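Local structure of CurF (Lyngbya majuscula, 5DP2) at residues Ala126-Leu131 with Leu302-Ser307; Met141-Ala146 with Lys309-Lys314; Glu238-Asn243 with Tyr253-Arg258. The protein catalyses cyclopropane formation in curacin A biosynthesis as an unusual enoyl reductase domain of a polyketide synthase, probably with NADPH as the reductant. All coordinates share one frame; numbering follows the deposited sequence.

Contact 1: residues Ala126-Leu131 with Leu302-Ser307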
loop_
_atom_site.group_PDB
_atom_site.type_symbol
_atom_site.label_atom_id
_atom_site.label_comp_id
_atom_site.label_asym_id
_atom_site.label_seq_id
_atom_site.Cartn_x
_atom_site.Cartn_y
_atom_site.Cartn_z
ATOM N N ALA A 126 -0.241 -6.968 16.383
ATOM C CA ALA A 126 0.655 -6.356 17.357
ATOM C C ALA A 126 1.722 -5.505 16.663
ATOM O O ALA A 126 2.428 -5.963 15.756
ATOM C CB ALA A 126 1.316 -7.434 18.208
ATOM N N LYS A 127 1.837 -4.258 17.103
ATOM C CA LYS A 127 2.851 -3.350 16.555
ATOM C C LYS A 127 4.256 -3.825 16.977
ATOM O O LYS A 127 4.446 -4.144 18.140
ATOM C CB LYS A 127 2.648 -1.943 17.102
ATOM C CG LYS A 127 3.679 -0.944 16.597
ATOM C CD LYS A 127 3.424 0.396 17.235
ATOM C CE LYS A 127 4.667 1.195 17.390
ATOM N NZ LYS A 127 5.549 0.609 18.467
ATOM N N PRO A 128 5.250 -3.804 16.069
ATOM C CA PRO A 128 6.631 -4.071 16.501
ATOM C C PRO A 128 7.048 -3.056 17.589
ATOM O O PRO A 128 6.944 -1.852 17.402
ATOM C CB PRO A 128 7.438 -3.874 15.199
ATOM C CG PRO A 128 6.455 -4.170 14.099
ATOM C CD PRO A 128 5.176 -3.593 14.606
ATOM N N SER A 129 7.486 -3.531 18.752
ATOM C CA SER A 129 7.655 -2.650 19.906
ATOM C C SER A 129 8.766 -1.612 19.771
ATOM O O SER A 129 8.674 -0.543 20.369
ATOM C CB SER A 129 7.887 -3.465 21.164
ATOM O OG SER A 129 9.062 -4.241 21.051
ATOM N N ASP A 130 9.787 -1.909 18.962
ATOM C CA ASP A 130 10.931 -0.997 18.867
ATOM C C ASP A 130 10.755 0.106 17.824
ATOM O O ASP A 130 11.564 1.028 17.753
ATOM C CB ASP A 130 12.236 -1.763 18.598
ATOM C CG ASP A 130 12.636 -2.651 19.755
ATOM O OD1 ASP A 130 12.307 -2.328 20.913
ATOM O OD2 ASP A 130 13.276 -3.690 19.515
ATOM N N LEU A 131 9.672 0.060 17.057
ATOM C CA LEU A 131 9.381 1.103 16.080
ATOM C C LEU A 131 8.505 2.181 16.714
ATOM O O LEU A 131 7.667 1.909 17.570
ATOM C CB LEU A 131 8.677 0.511 14.875
ATOM C CG LEU A 131 9.444 -0.529 14.095
ATOM C CD1 LEU A 131 8.626 -0.984 12.892
ATOM C CD2 LEU A 131 10.807 -0.001 13.665
ATOM N N LEU A 302 10.472 -10.180 10.479
ATOM C CA LEU A 302 11.434 -9.446 9.669
ATOM C C LEU A 302 11.543 -7.999 10.137
ATOM O O LEU A 302 12.640 -7.417 10.099
ATOM C CB LEU A 302 11.072 -9.525 8.181
ATOM C CG LEU A 302 10.985 -10.927 7.598
ATOM C CD1 LEU A 302 10.615 -10.855 6.138
ATOM C CD2 LEU A 302 12.279 -11.709 7.771
ATOM N N PHE A 303 10.442 -7.404 10.597
ATOM C CA PHE A 303 10.509 -6.087 11.188
ATOM C C PHE A 303 11.117 -6.139 12.581
ATOM O O PHE A 303 11.822 -5.190 12.983
ATOM C CB PHE A 303 9.139 -5.428 11.199
ATOM C CG PHE A 303 8.756 -4.974 9.832
ATOM C CD1 PHE A 303 9.317 -3.811 9.286
ATOM C CD2 PHE A 303 7.919 -5.727 9.044
ATOM C CE1 PHE A 303 9.033 -3.411 7.995
ATOM C CE2 PHE A 303 7.626 -5.330 7.745
ATOM C CZ PHE A 303 8.182 -4.181 7.230
ATOM N N GLU A 304 10.874 -7.213 13.336
ATOM C CA GLU A 304 11.478 -7.389 14.657
ATOM C C GLU A 304 12.989 -7.424 14.590
ATOM O O GLU A 304 13.684 -6.851 15.437
ATOM C CB GLU A 304 11.009 -8.702 15.293
ATOM C CG GLU A 304 9.639 -8.631 15.888
ATOM C CD GLU A 304 9.554 -7.531 16.916
ATOM O OE1 GLU A 304 10.419 -7.468 17.815
ATOM O OE2 GLU A 304 8.634 -6.716 16.818
ATOM N N SER A 305 13.514 -8.146 13.607
ATOM C CA SER A 305 14.959 -8.352 13.451
ATOM C C SER A 305 15.685 -7.227 12.718
ATOM O O SER A 305 16.899 -7.131 12.783
ATOM C CB SER A 305 15.220 -9.629 12.668
ATOM O OG SER A 305 14.792 -9.506 11.321
ATOM N N GLY A 306 14.950 -6.423 11.962
ATOM C CA GLY A 306 15.572 -5.404 11.118
ATOM C C GLY A 306 15.930 -5.884 9.720
ATOM O O GLY A 306 16.510 -5.125 8.951
ATOM N N SER A 307 15.572 -7.119 9.342
ATOM C CA SER A 307 15.706 -7.545 7.946
ATOM C C SER A 307 14.913 -6.670 6.979
ATOM O O SER A 307 15.293 -6.513 5.825
ATOM C CB SER A 307 15.274 -9.003 7.785
ATOM O OG SER A 307 16.207 -9.895 8.350
HETATM O O HOH W 1 7.567 -6.337 19.257
HETATM O O HOH W 2 9.342 -6.676 20.922
HETATM O O HOH W 3 10.303 -4.253 17.335
#
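Pro128 meets Phe303 and Glu304 at the C-terminal end of helix 290-305. The apolar part is small. Pro128 CG lies 4.1 Å from Phe303 CB, and the two side chains run side by side in the same direction. The Phe303 ring then leads away from the proline.

The carboxylate of Glu304 makes the closest approach. Its chain bends at chi2 (-57°), which brings OE2 to 3.3 Å from Pro128 CA. This is a van der Waals contact with a weakly polar C-H group.

Water carries the polar part, as no direct hydrogen bond joins the segments. Water 1 accepts from Ser129 N and donates to Glu304 OE2 at 2.7 Å. Water 3 accepts from Asp130 N and donates to the same OE2 at 3.0 Å. Two consecutive amides of the Pro128-Leu131 type I turn are thus linked to one carboxylate oxygen. Both Ser129 and Glu304 are exposed, so this bridge lies at the protein surface. These Glu304 contacts belong to one of two modelled conformers and are probably not permanent.

Lys127 NZ braces the turn from the side away from helix 290-305. It donates to Pro128 O at 3.0 Å and to Leu131 O at 2.6 Å.

The contact joins the loop after strand 124-126 to the end of helix 290-305. Trp296 of that helix also touches Pro128 and Phe303, while Phe303 meets Phe143 of helix 140-153 edge-to-face.

Contact 2: residues Met141-Ala146 with Lys309-Lys314. With NAP (NADP nicotinamide-adenine-dinucleotide phosphate), chain B.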
loop_
_atom_site.group_PDB
_atom_site.type_symbol
_atom_site.label_atom_id
_atom_site.label_comp_id
_atom_site.label_asym_id
_atom_site.label_seq_id
_atom_site.Cartn_x
_atom_site.Cartn_y
_atom_site.Cartn_z
ATOM N N MET A 141 -0.005 -1.596 4.255
ATOM C CA MET A 141 -0.473 -1.796 2.907
ATOM C C MET A 141 0.698 -2.013 1.939
ATOM O O MET A 141 0.639 -2.885 1.059
ATOM C CB MET A 141 -1.374 -0.649 2.476
ATOM C CG MET A 141 -2.069 -0.877 1.166
ATOM S SD MET A 141 -3.172 -2.287 1.049
ATOM C CE MET A 141 -4.621 -1.631 1.867
ATOM N N SER A 142 1.756 -1.231 2.072
ATOM C CA SER A 142 2.853 -1.314 1.100
ATOM C C SER A 142 3.588 -2.664 1.181
ATOM O O SER A 142 3.836 -3.299 0.155
ATOM C CB SER A 142 3.805 -0.144 1.263
ATOM O OG SER A 142 3.160 1.099 1.054
ATOM N N PHE A 143 3.971 -3.079 2.393
ATOM C CA PHE A 143 4.662 -4.358 2.526
ATOM C C PHE A 143 3.764 -5.545 2.304
ATOM O O PHE A 143 4.233 -6.565 1.778
ATOM C CB PHE A 143 5.410 -4.488 3.862
ATOM C CG PHE A 143 6.707 -3.718 3.917
ATOM C CD1 PHE A 143 7.886 -4.311 3.483
ATOM C CD2 PHE A 143 6.742 -2.417 4.372
ATOM C CE1 PHE A 143 9.091 -3.625 3.554
ATOM C CE2 PHE A 143 7.955 -1.734 4.467
ATOM C CZ PHE A 143 9.128 -2.348 4.056
ATOM N N PHE A 144 2.498 -5.511 2.748
ATOM C CA PHE A 144 1.653 -6.678 2.538
ATOM C C PHE A 144 1.414 -6.880 1.038
ATOM O O PHE A 144 1.424 -8.011 0.543
ATOM C CB PHE A 144 0.343 -6.608 3.338
ATOM C CG PHE A 144 0.487 -6.922 4.813
ATOM C CD1 PHE A 144 1.438 -6.317 5.630
ATOM C CD2 PHE A 144 -0.387 -7.832 5.416
ATOM C CE1 PHE A 144 1.530 -6.602 6.979
ATOM C CE2 PHE A 144 -0.299 -8.122 6.771
ATOM C CZ PHE A 144 0.651 -7.507 7.549
ATOM N N THR A 145 1.212 -5.771 0.292
ATOM C CA THR A 145 1.029 -5.850 -1.158
ATOM C C THR A 145 2.274 -6.409 -1.830
ATOM O O THR A 145 2.206 -7.325 -2.654
ATOM C CB THR A 145 0.710 -4.444 -1.700
ATOM O OG1 THR A 145 -0.520 -3.970 -1.136
ATOM C CG2 THR A 145 0.541 -4.439 -3.209
ATOM N N ALA A 146 3.430 -5.827 -1.496
ATOM C CA ALA A 146 4.671 -6.246 -2.140
ATOM C C ALA A 146 5.032 -7.692 -1.784
ATOM O O ALA A 146 5.531 -8.437 -2.627
ATOM C CB ALA A 146 5.787 -5.292 -1.806
ATOM N N LYS A 309 12.883 -2.728 7.086
ATOM C CA LYS A 309 12.905 -1.475 7.816
ATOM C C LYS A 309 11.703 -0.631 7.425
ATOM O O LYS A 309 11.173 -0.773 6.315
ATOM C CB LYS A 309 14.177 -0.685 7.481
ATOM C CG LYS A 309 15.485 -1.369 7.762
ATOM C CD LYS A 309 15.978 -1.118 9.153
ATOM C CE LYS A 309 17.464 -1.437 9.322
ATOM N NZ LYS A 309 17.816 -2.856 9.586
ATOM N N PRO A 310 11.281 0.281 8.298
ATOM C CA PRO A 310 10.261 1.233 7.903
ATOM C C PRO A 310 10.651 1.937 6.614
ATOM O O PRO A 310 11.841 2.150 6.304
ATOM C CB PRO A 310 10.221 2.239 9.056
ATOM C CG PRO A 310 10.848 1.559 10.196
ATOM C CD PRO A 310 11.776 0.523 9.668
ATOM N N LEU A 311 9.638 2.336 5.847
ATOM C CA LEU A 311 9.895 3.163 4.656
ATOM C C LEU A 311 10.349 4.546 5.046
ATOM O O LEU A 311 10.009 5.037 6.125
ATOM C CB LEU A 311 8.620 3.276 3.813
ATOM C CG LEU A 311 7.994 1.974 3.363
ATOM C CD1 LEU A 311 6.803 2.277 2.457
ATOM C CD2 LEU A 311 9.016 1.044 2.699
ATOM N N PRO A 312 11.054 5.241 4.135
ATOM C CA PRO A 312 11.190 6.707 4.274
ATOM C C PRO A 312 9.803 7.322 4.417
ATOM O O PRO A 312 8.847 6.821 3.803
ATOM C CB PRO A 312 11.873 7.130 2.960
ATOM C CG PRO A 312 12.551 5.887 2.486
ATOM C CD PRO A 312 11.620 4.790 2.858
ATOM N N TYR A 313 9.719 8.389 5.182
ATOM C CA TYR A 313 8.408 9.004 5.395
ATOM C C TYR A 313 8.533 10.509 5.579
ATOM O O TYR A 313 9.590 11.051 5.880
ATOM C CB TYR A 313 7.674 8.378 6.596
ATOM C CG TYR A 313 8.373 8.547 7.932
ATOM C CD1 TYR A 313 8.290 9.759 8.640
ATOM C CD2 TYR A 313 9.167 7.537 8.461
ATOM C CE1 TYR A 313 8.956 9.936 9.841
ATOM C CE2 TYR A 313 9.823 7.691 9.673
ATOM C CZ TYR A 313 9.716 8.895 10.360
ATOM O OH TYR A 313 10.385 9.064 11.554
ATOM N N LYS A 314 7.386 11.163 5.414
ATOM C CA LYS A 314 7.200 12.566 5.727
ATOM C C LYS A 314 5.913 12.699 6.550
ATOM O O LYS A 314 4.873 12.150 6.144
ATOM C CB LYS A 314 7.110 13.428 4.472
ATOM C CG LYS A 314 6.986 14.910 4.838
ATOM C CD LYS A 314 7.016 15.838 3.643
ATOM C CE LYS A 314 6.709 17.254 4.033
ATOM N NZ LYS A 314 7.858 17.867 4.732
HETATM P PA NAP B . 2.859 5.628 -4.518
HETATM O O1A NAP B . 3.538 6.174 -3.309
HETATM O O2A NAP B . 3.528 4.565 -5.310
HETATM O O5B NAP B . 2.487 6.876 -5.444
HETATM C C5B NAP B . 2.130 6.698 -6.822
HETATM C C4B NAP B . 3.323 6.409 -7.706
HETATM O O4B NAP B . 2.895 6.439 -9.048
HETATM C C3B NAP B . 4.453 7.384 -7.558
HETATM O O3B NAP B . 5.584 6.679 -7.041
HETATM C C2B NAP B . 4.715 7.927 -8.975
HETATM O O2B NAP B . 6.037 7.951 -9.434
HETATM C C1B NAP B . 3.981 6.936 -9.858
HETATM N N9A NAP B . 3.357 7.521 -11.037
HETATM C C8A NAP B . 2.114 8.110 -11.109
HETATM N N7A NAP B . 1.862 8.536 -12.369
HETATM C C5A NAP B . 2.937 8.207 -13.100
HETATM C C6A NAP B . 3.306 8.360 -14.470
HETATM N N6A NAP B . 2.459 8.957 -15.332
HETATM N N1A NAP B . 4.485 7.896 -14.863
HETATM C C2A NAP B . 5.300 7.309 -13.979
HETATM N N3A NAP B . 5.066 7.106 -12.680
HETATM C C4A NAP B . 3.903 7.570 -12.249
HETATM O O3 NAP B . 1.390 5.103 -4.121
HETATM P PN NAP B . 0.955 3.745 -3.393
HETATM O O1N NAP B . -0.153 4.080 -2.471
HETATM O O2N NAP B . 2.156 3.026 -2.852
HETATM O O5D NAP B . 0.334 2.949 -4.591
HETATM C C5D NAP B . 1.202 2.508 -5.660
HETATM C C4D NAP B . 0.350 2.109 -6.891
HETATM O O4D NAP B . -0.146 0.815 -6.666
HETATM C C3D NAP B . -0.886 2.985 -7.127
HETATM O O3D NAP B . -1.180 2.963 -8.530
HETATM C C2D NAP B . -1.952 2.296 -6.313
HETATM O O2D NAP B . -3.253 2.593 -6.830
HETATM C C1D NAP B . -1.571 0.848 -6.472
HETATM N N1N NAP B . -1.804 -0.112 -5.371
HETATM C C2N NAP B . -2.501 -1.246 -5.611
HETATM C C3N NAP B . -2.741 -2.195 -4.623
HETATM C C7N NAP B . -3.512 -3.429 -4.943
HETATM O O7N NAP B . -3.846 -4.092 -3.985
HETATM N N7N NAP B . -3.773 -3.729 -6.244
HETATM C C4N NAP B . -2.244 -1.971 -3.334
HETATM C C5N NAP B . -1.530 -0.801 -3.111
HETATM C C6N NAP B . -1.312 0.123 -4.142
HETATM P P2B NAP B . 7.133 9.020 -8.975
HETATM O O1X NAP B . 7.438 8.728 -7.511
HETATM O O2X NAP B . 8.284 8.723 -9.894
HETATM O O3X NAP B . 6.522 10.387 -9.166
#
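Phe143 and Leu311 form the packed centre of this contact between helix 140-153 and the loop leading into strand 313-317. The fold is that of the medium-chain dehydrogenase/reductase family, with a GroES-like domain and a Rossmann-type NADP domain. Strand 313-317 pairs with strand 336-340 in the mixed sheet, consistent with a place near the junction of the two domains.

The tight part is mainly apolar. Leu311 CD2 approaches Phe143 CE2 at 3.5 Å, and the side chains pass alongside each other, running opposite ways. Phe143 CG stands beside its backbone N (chi1 -77°), which sends the ring toward the loop. There CZ comes to 3.4 Å from Lys309 O. The other leucine methyl, CD1, rests 4.0 Å from Ser142 CB. The hydroxyl of Ser142 has its polar partner in Lys336 NZ. Ala174 and Gln177 of helix 170-181 close in on the Phe143 ring.

The loose side lies at Lys309. Its side chain starts away from the helix and comes no nearer than 6.3 Å to residues 141-146. This residue is exposed, and its NZ bonds to Gly306 O.

The helix also borders the cofactor. Thr145 OG1 donates to Met141 O at 2.7 Å, while Thr145 N reaches the same oxygen from the opposite face of the carbonyl plane. The hydroxyl bond helps hold the Thr145 side chain in its rotation, and Thr145 OG1 lies 3.4 Å from C4N of the NADP nicotinamide ring.

Contact 3: residues Glu238-Asn243 with Tyr253-Arg258. With NAP (NADP nicotinamide-adenine-dinucleotide phosphate), chain B.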
loop_
_atom_site.group_PDB
_atom_site.type_symbol
_atom_site.label_atom_id
_atom_site.label_comp_id
_atom_site.label_asym_id
_atom_site.label_seq_id
_atom_site.Cartn_x
_atom_site.Cartn_y
_atom_site.Cartn_z
ATOM N N GLU A 238 1.054 2.836 -23.441
ATOM C CA GLU A 238 1.584 1.557 -23.887
ATOM C C GLU A 238 2.370 0.826 -22.794
ATOM O O GLU A 238 3.113 -0.101 -23.087
ATOM C CB GLU A 238 2.459 1.734 -25.125
ATOM C CG GLU A 238 1.692 2.288 -26.319
ATOM C CD GLU A 238 2.531 2.407 -27.565
ATOM O OE1 GLU A 238 3.777 2.442 -27.480
ATOM O OE2 GLU A 238 1.928 2.502 -28.642
ATOM N N TYR A 239 2.202 1.232 -21.532
ATOM C CA TYR A 239 3.007 0.633 -20.479
ATOM C C TYR A 239 2.773 -0.865 -20.330
ATOM O O TYR A 239 3.748 -1.603 -20.105
ATOM C CB TYR A 239 2.784 1.360 -19.137
ATOM C CG TYR A 239 3.591 2.643 -19.018
ATOM C CD1 TYR A 239 3.237 3.803 -19.701
ATOM C CD2 TYR A 239 4.739 2.682 -18.249
ATOM C CE1 TYR A 239 4.006 4.939 -19.609
ATOM C CE2 TYR A 239 5.506 3.821 -18.134
ATOM C CZ TYR A 239 5.147 4.948 -18.830
ATOM O OH TYR A 239 5.868 6.105 -18.749
ATOM N N ILE A 240 1.533 -1.345 -20.460
ATOM C CA ILE A 240 1.285 -2.784 -20.278
ATOM C C ILE A 240 1.981 -3.597 -21.383
ATOM O O ILE A 240 2.761 -4.488 -21.079
ATOM C CB ILE A 240 -0.205 -3.088 -20.119
ATOM C CG1 ILE A 240 -0.709 -2.495 -18.797
ATOM C CG2 ILE A 240 -0.440 -4.595 -20.193
ATOM C CD1 ILE A 240 -2.214 -2.499 -18.656
ATOM N N PRO A 241 1.721 -3.329 -22.687
ATOM C CA PRO A 241 2.371 -4.155 -23.697
ATOM C C PRO A 241 3.901 -4.019 -23.700
ATOM O O PRO A 241 4.604 -4.994 -23.980
ATOM C CB PRO A 241 1.737 -3.689 -25.024
ATOM C CG PRO A 241 1.172 -2.329 -24.711
ATOM C CD PRO A 241 0.710 -2.433 -23.282
ATOM N N LYS A 242 4.427 -2.826 -23.403
ATOM C CA LYS A 242 5.874 -2.635 -23.334
ATOM C C LYS A 242 6.503 -3.481 -22.232
ATOM O O LYS A 242 7.596 -4.039 -22.411
ATOM C CB LYS A 242 6.210 -1.147 -23.135
ATOM C CG LYS A 242 6.004 -0.290 -24.370
ATOM C CD LYS A 242 7.229 -0.267 -25.268
ATOM C CE LYS A 242 6.906 0.365 -26.613
ATOM N NZ LYS A 242 5.918 1.468 -26.480
ATOM N N ASN A 243 5.817 -3.568 -21.084
ATOM C CA ASN A 243 6.272 -4.452 -20.010
ATOM C C ASN A 243 6.185 -5.916 -20.407
ATOM O O ASN A 243 7.126 -6.701 -20.162
ATOM C CB ASN A 243 5.444 -4.198 -18.751
ATOM C CG ASN A 243 6.014 -3.052 -17.931
ATOM O OD1 ASN A 243 7.182 -3.081 -17.555
ATOM N ND2 ASN A 243 5.203 -2.119 -17.577
ATOM N N TYR A 253 4.421 -11.493 -14.397
ATOM C CA TYR A 253 3.949 -10.112 -14.484
ATOM C C TYR A 253 2.969 -9.858 -13.354
ATOM O O TYR A 253 1.841 -10.354 -13.407
ATOM C CB TYR A 253 3.325 -9.902 -15.878
ATOM C CG TYR A 253 2.595 -8.629 -16.137
ATOM C CD1 TYR A 253 2.760 -7.494 -15.375
ATOM C CD2 TYR A 253 1.626 -8.594 -17.159
ATOM C CE1 TYR A 253 1.965 -6.359 -15.575
ATOM C CE2 TYR A 253 0.836 -7.483 -17.367
ATOM C CZ TYR A 253 0.998 -6.374 -16.568
ATOM O OH TYR A 253 0.149 -5.307 -16.725
ATOM N N ILE A 254 3.422 -9.111 -12.353
ATOM C CA ILE A 254 2.591 -8.712 -11.223
ATOM C C ILE A 254 2.011 -7.344 -11.541
ATOM O O ILE A 254 2.744 -6.389 -11.816
ATOM C CB ILE A 254 3.399 -8.625 -9.924
ATOM C CG1 ILE A 254 4.189 -9.909 -9.625
ATOM C CG2 ILE A 254 2.476 -8.265 -8.781
ATOM C CD1 ILE A 254 5.304 -9.634 -8.643
ATOM N N GLU A 255 0.668 -7.237 -11.486
ATOM C CA GLU A 255 -0.006 -5.974 -11.785
ATOM C C GLU A 255 -0.843 -5.559 -10.583
ATOM O O GLU A 255 -1.819 -6.278 -10.224
ATOM C CB GLU A 255 -0.869 -6.087 -13.045
ATOM C CG GLU A 255 -1.541 -4.768 -13.447
ATOM C CD GLU A 255 -0.528 -3.643 -13.671
ATOM O OE1 GLU A 255 0.207 -3.733 -14.690
ATOM O OE2 GLU A 255 -0.440 -2.709 -12.854
ATOM N N ILE A 256 -0.479 -4.429 -9.988
ATOM C CA ILE A 256 -1.258 -3.883 -8.882
ATOM C C ILE A 256 -2.052 -2.647 -9.296
ATOM O O ILE A 256 -2.870 -2.171 -8.511
ATOM C CB ILE A 256 -0.413 -3.619 -7.617
ATOM C CG1 ILE A 256 0.568 -2.455 -7.774
ATOM C CG2 ILE A 256 0.303 -4.906 -7.193
ATOM C CD1 ILE A 256 1.278 -2.053 -6.494
ATOM N N GLY A 257 -1.838 -2.115 -10.498
ATOM C CA GLY A 257 -2.733 -1.069 -10.958
ATOM C C GLY A 257 -4.113 -1.680 -11.199
ATOM O O GLY A 257 -4.220 -2.868 -11.504
ATOM N N ARG A 258 -5.148 -0.878 -11.024
ATOM C CA ARG A 258 -6.493 -1.395 -11.210
ATOM C C ARG A 258 -7.242 -0.706 -12.334
ATOM O O ARG A 258 -8.331 -1.132 -12.673
ATOM C CB ARG A 258 -7.274 -1.412 -9.871
ATOM C CG ARG A 258 -6.608 -2.230 -8.767
ATOM C CD ARG A 258 -6.465 -3.691 -9.108
ATOM N NE ARG A 258 -7.758 -4.363 -9.222
ATOM C CZ ARG A 258 -7.940 -5.628 -9.583
ATOM N NH1 ARG A 258 -6.920 -6.378 -9.998
ATOM N NH2 ARG A 258 -9.162 -6.132 -9.559
HETATM P PA NAP B . 2.859 5.628 -4.518
HETATM O O1A NAP B . 3.538 6.174 -3.309
HETATM O O2A NAP B . 3.528 4.565 -5.310
HETATM O O5B NAP B . 2.487 6.876 -5.444
HETATM C C5B NAP B . 2.130 6.698 -6.822
HETATM C C4B NAP B . 3.323 6.409 -7.706
HETATM O O4B NAP B . 2.895 6.439 -9.048
HETATM C C3B NAP B . 4.453 7.384 -7.558
HETATM O O3B NAP B . 5.584 6.679 -7.041
HETATM C C2B NAP B . 4.715 7.927 -8.975
HETATM O O2B NAP B . 6.037 7.951 -9.434
HETATM C C1B NAP B . 3.981 6.936 -9.858
HETATM N N9A NAP B . 3.357 7.521 -11.037
HETATM C C8A NAP B . 2.114 8.110 -11.109
HETATM N N7A NAP B . 1.862 8.536 -12.369
HETATM C C5A NAP B . 2.937 8.207 -13.100
HETATM C C6A NAP B . 3.306 8.360 -14.470
HETATM N N6A NAP B . 2.459 8.957 -15.332
HETATM N N1A NAP B . 4.485 7.896 -14.863
HETATM C C2A NAP B . 5.300 7.309 -13.979
HETATM N N3A NAP B . 5.066 7.106 -12.680
HETATM C C4A NAP B . 3.903 7.570 -12.249
HETATM O O3 NAP B . 1.390 5.103 -4.121
HETATM P PN NAP B . 0.955 3.745 -3.393
HETATM O O1N NAP B . -0.153 4.080 -2.471
HETATM O O2N NAP B . 2.156 3.026 -2.852
HETATM O O5D NAP B . 0.334 2.949 -4.591
HETATM C C5D NAP B . 1.202 2.508 -5.660
HETATM C C4D NAP B . 0.350 2.109 -6.891
HETATM O O4D NAP B . -0.146 0.815 -6.666
HETATM C C3D NAP B . -0.886 2.985 -7.127
HETATM O O3D NAP B . -1.180 2.963 -8.530
HETATM C C2D NAP B . -1.952 2.296 -6.313
HETATM O O2D NAP B . -3.253 2.593 -6.830
HETATM C C1D NAP B . -1.571 0.848 -6.472
HETATM N N1N NAP B . -1.804 -0.112 -5.371
HETATM C C2N NAP B . -2.501 -1.246 -5.611
HETATM C C3N NAP B . -2.741 -2.195 -4.623
HETATM C C7N NAP B . -3.512 -3.429 -4.943
HETATM O O7N NAP B . -3.846 -4.092 -3.985
HETATM N N7N NAP B . -3.773 -3.729 -6.244
HETATM C C4N NAP B . -2.244 -1.971 -3.334
HETATM C C5N NAP B . -1.530 -0.801 -3.111
HETATM C C6N NAP B . -1.312 0.123 -4.142
HETATM P P2B NAP B . 7.133 9.020 -8.975
HETATM O O1X NAP B . 7.438 8.728 -7.511
HETATM O O2X NAP B . 8.284 8.723 -9.894
HETATM O O3X NAP B . 6.522 10.387 -9.166
#
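Ile240 packs against Tyr253 where helix 239-245 lies beside strand 251-255 of the parallel Rossmann-type sheet. The helix begins after Glu238, its N-cap residue. In one modelled conformer of two, Lys242 NZ forms a salt bridge with Glu238 OE1 at 2.6 Å, one turn back. Tyr239 follows Glu238, with its hydroxyl bonded to Ser209 O.

Ile240 makes the main contact. Its side chain crosses that of Tyr253 at about a right angle. CG1 and CG2 both stand 3.6 Å from Tyr253 OH and press on the phenol oxygen from one side. Tyr253 CG is anti to the backbone N (chi1 171°), which carries the hydroxyl across to the helix. The Asn243 side chain starts toward the strand without touching it, and OD1 bonds to His165 NE2.

Under the isoleucine, Glu255 OE1 accepts from Tyr253 OH at 2.6 Å through its anti lone pair. Asn232 ND2 also bonds to OE1. The other oxygen, Glu255 OE2, accepts from Gly257 N at 2.8 Å with its own anti lone pair. Ile256 lies between these two residues in sequence, and its O accepts a nearly straight bond (172°) from the nicotinamide amide N7N at 2.9 Å.

The bonds suggest that Glu255 helps position the backbone around Ile256, which holds the nicotinamide amide. Ile240 covers the tyrosine hydroxyl, and Tyr253 and Asn232 hold the buried carboxylate. Three bonds to Glu255 would be expected to stabilise its negative charge.

Overall arrangement
Contact 1 is the one nearest the surface, with two of its four touching residues exposed. Contacts 2 and 3 are buried. No direct hydrogen bond crosses any of the three; contact 1 uses water instead. Contact 2 is nearest the centre of the chain and is mainly apolar, whereas contact 3 sets an isoleucine over a network of buried polar groups. Contacts 1 and 2 touch each other: Phe303 CZ lies 3.7 Å from Phe143 CD2, and helix 290-305 leads on to strand 313-317. Contacts 1 and 3 lie on opposite sides of the chain's centre, about 32 Å apart between centres. Contacts 2 and 3 meet through Thr145 and Ile256, and both border the nicotinamide of NADP.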